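Local coordinates for protein AgaA (Rhizobium radiobacter, PDB 6HLX) that binds the opine agropinic acid as the periplasmic substrate-binding protein of an ABC transporter that imports it into the bacterium, at residues A[263-268]-A[344-349]; A[338-343]-A[353-358]. One frame throughout, in Å; residues are numbered along the deposited sequence.

Running from the N terminus, the chain first passes the junction of helices 255-264 and 267-274, then enters helix 333-347, turns, and leaves along strand 351-356. Contact 1 closes the long loop of 75 residues between 263-268 and 344-349, bringing the end of helix 333-347 against the bend between the two earlier helices. Contact 2 closes a tight loop of nine residues, setting 338-343 of the same helix against 353-358. Because the segments alternate along the chain, the two loops cross. They share helix 333-347 and touch where Leu-346 CD1 packs on Val-353 CG2, so the helix ties the helical bend to the outermost strand of a mixed sheet.

Contact 1 of 2, residues A[263-268]-A[344-349]; sequences YAVDRS and SELAKI. With ZN (zinc ion), chain O.
The methyl of Ala-264, pointing at the end of helix 333-347, is a small bump set between two larger side chains: its CB lies 3.8 Å from Ile-349 CD1 and 3.9 Å from Leu-346 CD2. A residue this short lets the backbones come close. Leu-346 CD2 meets CG2 of Val-265, so one methyl fills the notch between neighbouring residues of the bend. The other branch of Val-265, CG1, crosses CG of Glu-345 obliquely. That glutamate, bent at chi2 (-64°), brings OE2 to Asp-266 N at 2.8 Å, the N-H approaching from above the carboxylate plane, while OE1 takes a salt bridge from Lys-348 NZ. Both carboxylate oxygens of Glu-345, a buried residue, are engaged. A water donates to Ala-264 O and Glu-345 O. The carboxylate of Asp-266 serves a different site: with CG anti to the backbone N (chi1 -168°), OD1 binds zinc at 1.9 Å, whereas OD2 accepts a weak capping bond from Ser-268 N, which suits an aspartate at an N-cap. The bend between helices 255-264 and 267-274 rests on the end of helix 333-347, with helix 306-315 beside Ala-264 and Ile-349, strand 446-451 against Val-265, and strand 351-356 touching Leu-346.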
ATOM      1  N   TYR A 263      -5.465  -9.810 -22.806  1.00 25.57           N
ATOM      2  CA  TYR A 263      -4.866 -10.321 -24.058  1.00 25.98           C
ATOM      3  C   TYR A 263      -4.435  -9.194 -25.008  1.00 31.74           C
ATOM      4  O   TYR A 263      -3.571  -9.411 -25.873  1.00 32.11           O
ATOM      5  CB  TYR A 263      -5.866 -11.257 -24.802  1.00 26.65           C
ATOM      6  CG  TYR A 263      -5.933 -12.664 -24.244  1.00 28.10           C
ATOM      7  CD1 TYR A 263      -4.898 -13.574 -24.459  1.00 29.55           C
ATOM      8  CD2 TYR A 263      -7.049 -13.101 -23.536  1.00 29.20           C
ATOM      9  CE1 TYR A 263      -4.968 -14.879 -23.971  1.00 30.29           C
ATOM     10  CE2 TYR A 263      -7.131 -14.410 -23.044  1.00 29.91           C
ATOM     11  CZ  TYR A 263      -6.082 -15.290 -23.258  1.00 35.74           C
ATOM     12  OH  TYR A 263      -6.135 -16.567 -22.763  1.00 37.23           O
ATOM     13  N   ALA A 264      -5.092  -8.022 -24.922  1.00 28.82           N
ATOM     14  CA  ALA A 264      -4.856  -6.912 -25.850  1.00 30.19           C
ATOM     15  C   ALA A 264      -3.695  -6.003 -25.506  1.00 34.02           C
ATOM     16  O   ALA A 264      -3.190  -5.302 -26.388  1.00 34.36           O
ATOM     17  CB  ALA A 264      -6.117  -6.068 -25.991  1.00 31.21           C
ATOM     18  N   VAL A 265      -3.324  -5.923 -24.228  1.00 28.60           N
ATOM     19  CA  VAL A 265      -2.284  -4.973 -23.840  1.00 28.47           C
ATOM     20  C   VAL A 265      -0.899  -5.584 -23.927  1.00 33.12           C
ATOM     21  O   VAL A 265      -0.587  -6.487 -23.160  1.00 35.38           O
ATOM     22  CB  VAL A 265      -2.566  -4.325 -22.460  1.00 31.04           C
ATOM     23  CG1 VAL A 265      -1.471  -3.313 -22.094  1.00 31.03           C
ATOM     24  CG2 VAL A 265      -3.933  -3.650 -22.432  1.00 30.76           C
ATOM     25  N   ASP A 266      -0.056  -5.070 -24.848  1.00 28.81           N
ATOM     26  CA  ASP A 266       1.308  -5.539 -24.950  1.00 27.25           C
ATOM     27  C   ASP A 266       2.080  -5.033 -23.723  1.00 30.57           C
ATOM     28  O   ASP A 266       2.144  -3.824 -23.470  1.00 29.40           O
ATOM     29  CB  ASP A 266       2.003  -5.055 -26.217  1.00 28.89           C
ATOM     30  CG  ASP A 266       3.287  -5.813 -26.387  1.00 34.28           C
ATOM     31  OD1 ASP A 266       3.252  -6.919 -26.996  1.00 34.44           O
ATOM     32  OD2 ASP A 266       4.320  -5.344 -25.867  1.00 31.60           O
ATOM     33  N   ARG A 267       2.647  -5.963 -22.965  1.00 26.22           N
ATOM     34  CA  ARG A 267       3.329  -5.609 -21.718  1.00 25.22           C
ATOM     35  C   ARG A 267       4.665  -4.908 -21.935  1.00 29.29           C
ATOM     36  O   ARG A 267       5.035  -4.047 -21.121  1.00 29.50           O
ATOM     37  CB  ARG A 267       3.439  -6.829 -20.820  1.00 27.55           C
ATOM     38  CG  ARG A 267       2.061  -7.187 -20.288  1.00 32.16           C
ATOM     39  CD  ARG A 267       1.871  -8.652 -20.200  1.00 37.59           C
ATOM     40  NE  ARG A 267       0.595  -8.994 -19.568  1.00 35.89           N
ATOM     41  CZ  ARG A 267      -0.530  -9.271 -20.219  1.00 49.50           C
ATOM     42  NH1 ARG A 267      -0.587  -9.164 -21.538  1.00 36.40           N
ATOM     43  NH2 ARG A 267      -1.621  -9.612 -19.550  1.00 46.00           N
ATOM     44  N   SER A 268       5.355  -5.201 -23.055  1.00 26.36           N
ATOM     45  CA  SER A 268       6.602  -4.491 -23.360  1.00 26.75           C
ATOM     46  C   SER A 268       6.333  -3.032 -23.692  1.00 29.96           C
ATOM     47  O   SER A 268       7.204  -2.212 -23.466  1.00 28.66           O
ATOM     48  CB  SER A 268       7.351  -5.160 -24.508  1.00 30.35           C
ATOM     49  OG  SER A 268       7.710  -6.480 -24.138  1.00 41.01           O
ATOM     50  N   SER A 344      -3.731   3.417 -26.248  1.00 27.42           N
ATOM     51  CA  SER A 344      -3.360   3.074 -27.625  1.00 29.50           C
ATOM     52  C   SER A 344      -3.515   1.581 -27.910  1.00 34.10           C
ATOM     53  O   SER A 344      -3.988   1.217 -28.987  1.00 34.28           O
ATOM     54  CB  SER A 344      -1.969   3.590 -27.979  1.00 33.12           C
ATOM     55  OG  SER A 344      -1.008   3.150 -27.041  1.00 43.25           O
ATOM     56  N   GLU A 345      -3.194   0.724 -26.920  1.00 29.04           N
ATOM     57  CA  GLU A 345      -3.358  -0.730 -27.077  1.00 29.18           C
ATOM     58  C   GLU A 345      -4.821  -1.132 -27.245  1.00 32.17           C
ATOM     59  O   GLU A 345      -5.130  -1.963 -28.098  1.00 33.34           O
ATOM     60  CB  GLU A 345      -2.744  -1.497 -25.891  1.00 29.69           C
ATOM     61  CG  GLU A 345      -1.224  -1.450 -25.822  1.00 33.30           C
ATOM     62  CD  GLU A 345      -0.550  -2.117 -27.000  1.00 47.63           C
ATOM     63  OE1 GLU A 345      -0.113  -1.395 -27.924  1.00 45.78           O
ATOM     64  OE2 GLU A 345      -0.501  -3.367 -27.019  1.00 36.46           O
ATOM     65  N   LEU A 346      -5.722  -0.550 -26.441  1.00 27.49           N
ATOM     66  CA  LEU A 346      -7.139  -0.916 -26.480  1.00 27.21           C
ATOM     67  C   LEU A 346      -7.883  -0.357 -27.682  1.00 32.53           C
ATOM     68  O   LEU A 346      -8.867  -0.966 -28.112  1.00 31.91           O
ATOM     69  CB  LEU A 346      -7.850  -0.571 -25.174  1.00 25.92           C
ATOM     70  CG  LEU A 346      -7.351  -1.325 -23.923  1.00 28.03           C
ATOM     71  CD1 LEU A 346      -8.248  -1.020 -22.732  1.00 27.83           C
ATOM     72  CD2 LEU A 346      -7.260  -2.862 -24.160  1.00 28.34           C
ATOM     73  N   ALA A 347      -7.391   0.762 -28.269  1.00 29.58           N
ATOM     74  CA  ALA A 347      -7.979   1.309 -29.507  1.00 30.56           C
ATOM     75  C   ALA A 347      -7.965   0.258 -30.635  1.00 35.05           C
ATOM     76  O   ALA A 347      -8.862   0.259 -31.484  1.00 36.10           O
ATOM     77  CB  ALA A 347      -7.213   2.542 -29.965  1.00 31.01           C
ATOM     78  N   LYS A 348      -6.957  -0.643 -30.618  1.00 31.01           N
ATOM     79  CA  LYS A 348      -6.751  -1.684 -31.631  1.00 32.51           C
ATOM     80  C   LYS A 348      -7.850  -2.733 -31.615  1.00 36.35           C
ATOM     81  O   LYS A 348      -8.033  -3.428 -32.617  1.00 36.58           O
ATOM     82  CB  LYS A 348      -5.361  -2.339 -31.472  1.00 34.71           C
ATOM     83  CG  LYS A 348      -4.216  -1.368 -31.714  1.00 41.01           C
ATOM     84  CD  LYS A 348      -2.863  -2.029 -31.541  1.00 46.55           C
ATOM     85  CE  LYS A 348      -1.751  -1.014 -31.658  1.00 49.25           C
ATOM     86  NZ  LYS A 348      -0.472  -1.527 -31.105  1.00 53.12           N
ATOM     87  N   ILE A 349      -8.598  -2.830 -30.496  1.00 32.21           N
ATOM     88  CA  ILE A 349      -9.694  -3.792 -30.352  1.00 32.69           C
ATOM     89  C   ILE A 349     -11.065  -3.078 -30.269  1.00 37.08           C
ATOM     90  O   ILE A 349     -12.081  -3.715 -29.969  1.00 37.76           O
ATOM     91  CB  ILE A 349      -9.460  -4.828 -29.214  1.00 35.47           C
ATOM     92  CG1 ILE A 349      -9.495  -4.182 -27.796  1.00 34.20           C
ATOM     93  CG2 ILE A 349      -8.166  -5.626 -29.458  1.00 37.66           C
ATOM     94  CD1 ILE A 349      -9.711  -5.175 -26.687  1.00 34.08           C
TER
HETATM   95 ZN    ZN O 614       4.942  -7.776 -26.857  1.00 39.83          ZN
HETATM   96  O   HOH W   1      -3.947  -4.260 -28.731  1.00 32.72           O
HETATM   97  O   HOH W   2       6.508  -6.720 -27.349  1.00 35.39           O

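Contact 2 of 2, residues A[338-343]-A[353-358]; sequences TAIAIQ and VKLDLP
Val-353 opens the contact with its backbone as much as its side chain. A water accepts from its N and donates to Gln-343 O, bridging strand and helix, while its carbonyl oxygen receives Gln-343 NE2 at 2.9 Å. That bond is nearly straight (174°); the acceptor lies in the plane of the Gln-343 amide, but the nitrogen sits above the carbonyl plane. Gln-343 reaches so far because CG is anti to the backbone N (chi1 178°) and the chain stays extended beyond it. On the way its CG passes 4.1 Å from CB of Val-353, a beta-branched residue that suits a strand and lends an apolar surface to the aliphatic part of Gln-343. Lys-354 points away from the helix, and its backbone pairs with strand 322-327. This is the second parallel strand of a beta-alpha-beta unit (322-327, 333-347, 351-356), in which the axes of 338-343 and 353-356 run nearly antiparallel (169°), 8.9 Å apart at their closest. Leu-355 again faces the helix and forks over it: CD2 rests 3.9 Å from Ala-339 CB, where a lone methyl makes room, and CD1 meets Ile-340 CG1 at 3.9 Å, the two side chains crossing at about a right angle. The amide of Gln-343 touches Leu-355, its NE2 3.8 Å from Leu-355 CG. Past Asp-356, whose carboxylate forms a salt bridge with Arg-325, Leu-357 sets CD2 4.2 Å from Ala-339 CB.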
ATOM      1  N   THR A 338       1.673   4.761 -18.460  1.00 20.79           N
ATOM      2  CA  THR A 338       1.005   3.445 -18.488  1.00 20.60           C
ATOM      3  C   THR A 338      -0.397   3.661 -19.063  1.00 23.56           C
ATOM      4  O   THR A 338      -0.848   2.875 -19.904  1.00 24.51           O
ATOM      5  CB  THR A 338       0.955   2.818 -17.076  1.00 23.39           C
ATOM      6  OG1 THR A 338       2.294   2.479 -16.677  1.00 22.66           O
ATOM      7  CG2 THR A 338       0.041   1.553 -17.017  1.00 20.76           C
ATOM      8  N   ALA A 339      -1.088   4.724 -18.611  1.00 19.63           N
ATOM      9  CA  ALA A 339      -2.447   5.028 -19.100  1.00 21.61           C
ATOM     10  C   ALA A 339      -2.475   5.288 -20.611  1.00 25.36           C
ATOM     11  O   ALA A 339      -3.361   4.771 -21.310  1.00 23.78           O
ATOM     12  CB  ALA A 339      -3.043   6.208 -18.338  1.00 22.69           C
ATOM     13  N   ILE A 340      -1.489   6.057 -21.121  1.00 23.03           N
ATOM     14  CA  ILE A 340      -1.362   6.358 -22.555  1.00 22.54           C
ATOM     15  C   ILE A 340      -1.155   5.059 -23.356  1.00 27.43           C
ATOM     16  O   ILE A 340      -1.827   4.850 -24.373  1.00 27.87           O
ATOM     17  CB  ILE A 340      -0.236   7.395 -22.810  1.00 24.96           C
ATOM     18  CG1 ILE A 340      -0.668   8.793 -22.298  1.00 25.16           C
ATOM     19  CG2 ILE A 340       0.183   7.432 -24.300  1.00 25.90           C
ATOM     20  CD1 ILE A 340       0.485   9.833 -22.177  1.00 26.73           C
ATOM     21  N   ALA A 341      -0.276   4.172 -22.862  1.00 25.09           N
ATOM     22  CA  ALA A 341      -0.023   2.884 -23.526  1.00 26.31           C
ATOM     23  C   ALA A 341      -1.295   2.030 -23.559  1.00 29.12           C
ATOM     24  O   ALA A 341      -1.630   1.482 -24.615  1.00 28.80           O
ATOM     25  CB  ALA A 341       1.104   2.140 -22.821  1.00 26.74           C
ATOM     26  N   ILE A 342      -2.044   1.975 -22.432  1.00 23.89           N
ATOM     27  CA  ILE A 342      -3.300   1.207 -22.373  1.00 23.56           C
ATOM     28  C   ILE A 342      -4.314   1.751 -23.391  1.00 27.05           C
ATOM     29  O   ILE A 342      -4.943   0.974 -24.111  1.00 26.86           O
ATOM     30  CB  ILE A 342      -3.856   1.148 -20.919  1.00 25.70           C
ATOM     31  CG1 ILE A 342      -2.912   0.281 -20.046  1.00 24.84           C
ATOM     32  CG2 ILE A 342      -5.322   0.604 -20.881  1.00 27.17           C
ATOM     33  CD1 ILE A 342      -3.140   0.374 -18.548  1.00 26.32           C
ATOM     34  N   GLN A 343      -4.423   3.090 -23.478  1.00 23.63           N
ATOM     35  CA  GLN A 343      -5.327   3.766 -24.404  1.00 24.32           C
ATOM     36  C   GLN A 343      -5.016   3.367 -25.847  1.00 29.58           C
ATOM     37  O   GLN A 343      -5.936   3.028 -26.587  1.00 29.87           O
ATOM     38  CB  GLN A 343      -5.198   5.287 -24.231  1.00 25.25           C
ATOM     39  CG  GLN A 343      -6.063   6.098 -25.194  1.00 27.16           C
ATOM     40  CD  GLN A 343      -5.753   7.560 -25.074  1.00 33.70           C
ATOM     41  OE1 GLN A 343      -4.591   7.985 -25.166  1.00 30.86           O
ATOM     42  NE2 GLN A 343      -6.784   8.358 -24.872  1.00 30.13           N
ATOM     43  N   VAL A 353     -10.754   4.657 -25.290  1.00 26.53           N
ATOM     44  CA  VAL A 353     -10.449   5.095 -23.929  1.00 24.49           C
ATOM     45  C   VAL A 353     -10.176   6.599 -23.893  1.00 29.35           C
ATOM     46  O   VAL A 353      -9.355   7.073 -24.672  1.00 30.02           O
ATOM     47  CB  VAL A 353      -9.216   4.316 -23.379  1.00 27.27           C
ATOM     48  CG1 VAL A 353      -8.798   4.806 -21.989  1.00 28.01           C
ATOM     49  CG2 VAL A 353      -9.449   2.807 -23.380  1.00 26.37           C
ATOM     50  N   LYS A 354     -10.835   7.326 -22.977  1.00 23.98           N
ATOM     51  CA  LYS A 354     -10.550   8.740 -22.684  1.00 24.20           C
ATOM     52  C   LYS A 354      -9.846   8.742 -21.323  1.00 26.65           C
ATOM     53  O   LYS A 354     -10.223   7.969 -20.439  1.00 26.82           O
ATOM     54  CB  LYS A 354     -11.826   9.575 -22.645  1.00 27.91           C
ATOM     55  CG  LYS A 354     -12.468   9.627 -24.043  1.00 34.59           C
ATOM     56  CD  LYS A 354     -13.502  10.724 -24.212  1.00 46.39           C
ATOM     57  CE  LYS A 354     -13.924  10.889 -25.662  1.00 55.86           C
ATOM     58  NZ  LYS A 354     -12.828  11.432 -26.515  1.00 60.36           N
ATOM     59  N   LEU A 355      -8.795   9.551 -21.172  1.00 23.14           N
ATOM     60  CA  LEU A 355      -8.011   9.565 -19.937  1.00 23.31           C
ATOM     61  C   LEU A 355      -8.378  10.679 -18.977  1.00 27.60           C
ATOM     62  O   LEU A 355      -8.560  11.838 -19.397  1.00 27.78           O
ATOM     63  CB  LEU A 355      -6.507   9.698 -20.259  1.00 23.33           C
ATOM     64  CG  LEU A 355      -5.876   8.639 -21.168  1.00 27.33           C
ATOM     65  CD1 LEU A 355      -4.404   8.920 -21.376  1.00 28.14           C
ATOM     66  CD2 LEU A 355      -6.084   7.229 -20.621  1.00 27.95           C
ATOM     67  N   ASP A 356      -8.412  10.346 -17.678  1.00 23.61           N
ATOM     68  CA  ASP A 356      -8.600  11.321 -16.610  1.00 22.27           C
ATOM     69  C   ASP A 356      -7.315  11.272 -15.810  1.00 24.57           C
ATOM     70  O   ASP A 356      -7.008  10.253 -15.200  1.00 24.77           O
ATOM     71  CB  ASP A 356      -9.837  11.008 -15.751  1.00 24.10           C
ATOM     72  CG  ASP A 356     -11.111  11.272 -16.541  1.00 34.32           C
ATOM     73  OD1 ASP A 356     -11.216  12.352 -17.152  1.00 34.68           O
ATOM     74  OD2 ASP A 356     -11.982  10.385 -16.570  1.00 34.20           O
ATOM     75  N   LEU A 357      -6.536  12.357 -15.868  1.00 20.52           N
ATOM     76  CA  LEU A 357      -5.198  12.435 -15.283  1.00 20.76           C
ATOM     77  C   LEU A 357      -5.076  13.591 -14.297  1.00 23.91           C
ATOM     78  O   LEU A 357      -4.270  14.496 -14.509  1.00 23.44           O
ATOM     79  CB  LEU A 357      -4.159  12.586 -16.411  1.00 21.21           C
ATOM     80  CG  LEU A 357      -4.161  11.481 -17.494  1.00 25.41           C
ATOM     81  CD1 LEU A 357      -3.204  11.816 -18.614  1.00 26.47           C
ATOM     82  CD2 LEU A 357      -3.897  10.090 -16.896  1.00 25.26           C
ATOM     83  N   PRO A 358      -5.825  13.566 -13.185  1.00 20.81           N
ATOM     84  CA  PRO A 358      -5.687  14.642 -12.189  1.00 21.34           C
ATOM     85  C   PRO A 358      -4.459  14.420 -11.312  1.00 23.80           C
ATOM     86  O   PRO A 358      -3.723  13.449 -11.509  1.00 21.39           O
ATOM     87  CB  PRO A 358      -6.962  14.485 -11.363  1.00 23.08           C
ATOM     88  CG  PRO A 358      -7.187  12.993 -11.341  1.00 24.93           C
ATOM     89  CD  PRO A 358      -6.784  12.532 -12.726  1.00 22.17           C
TER
HETATM   90  O   HOH W   3      -8.529   3.662 -26.877  1.00 27.82           O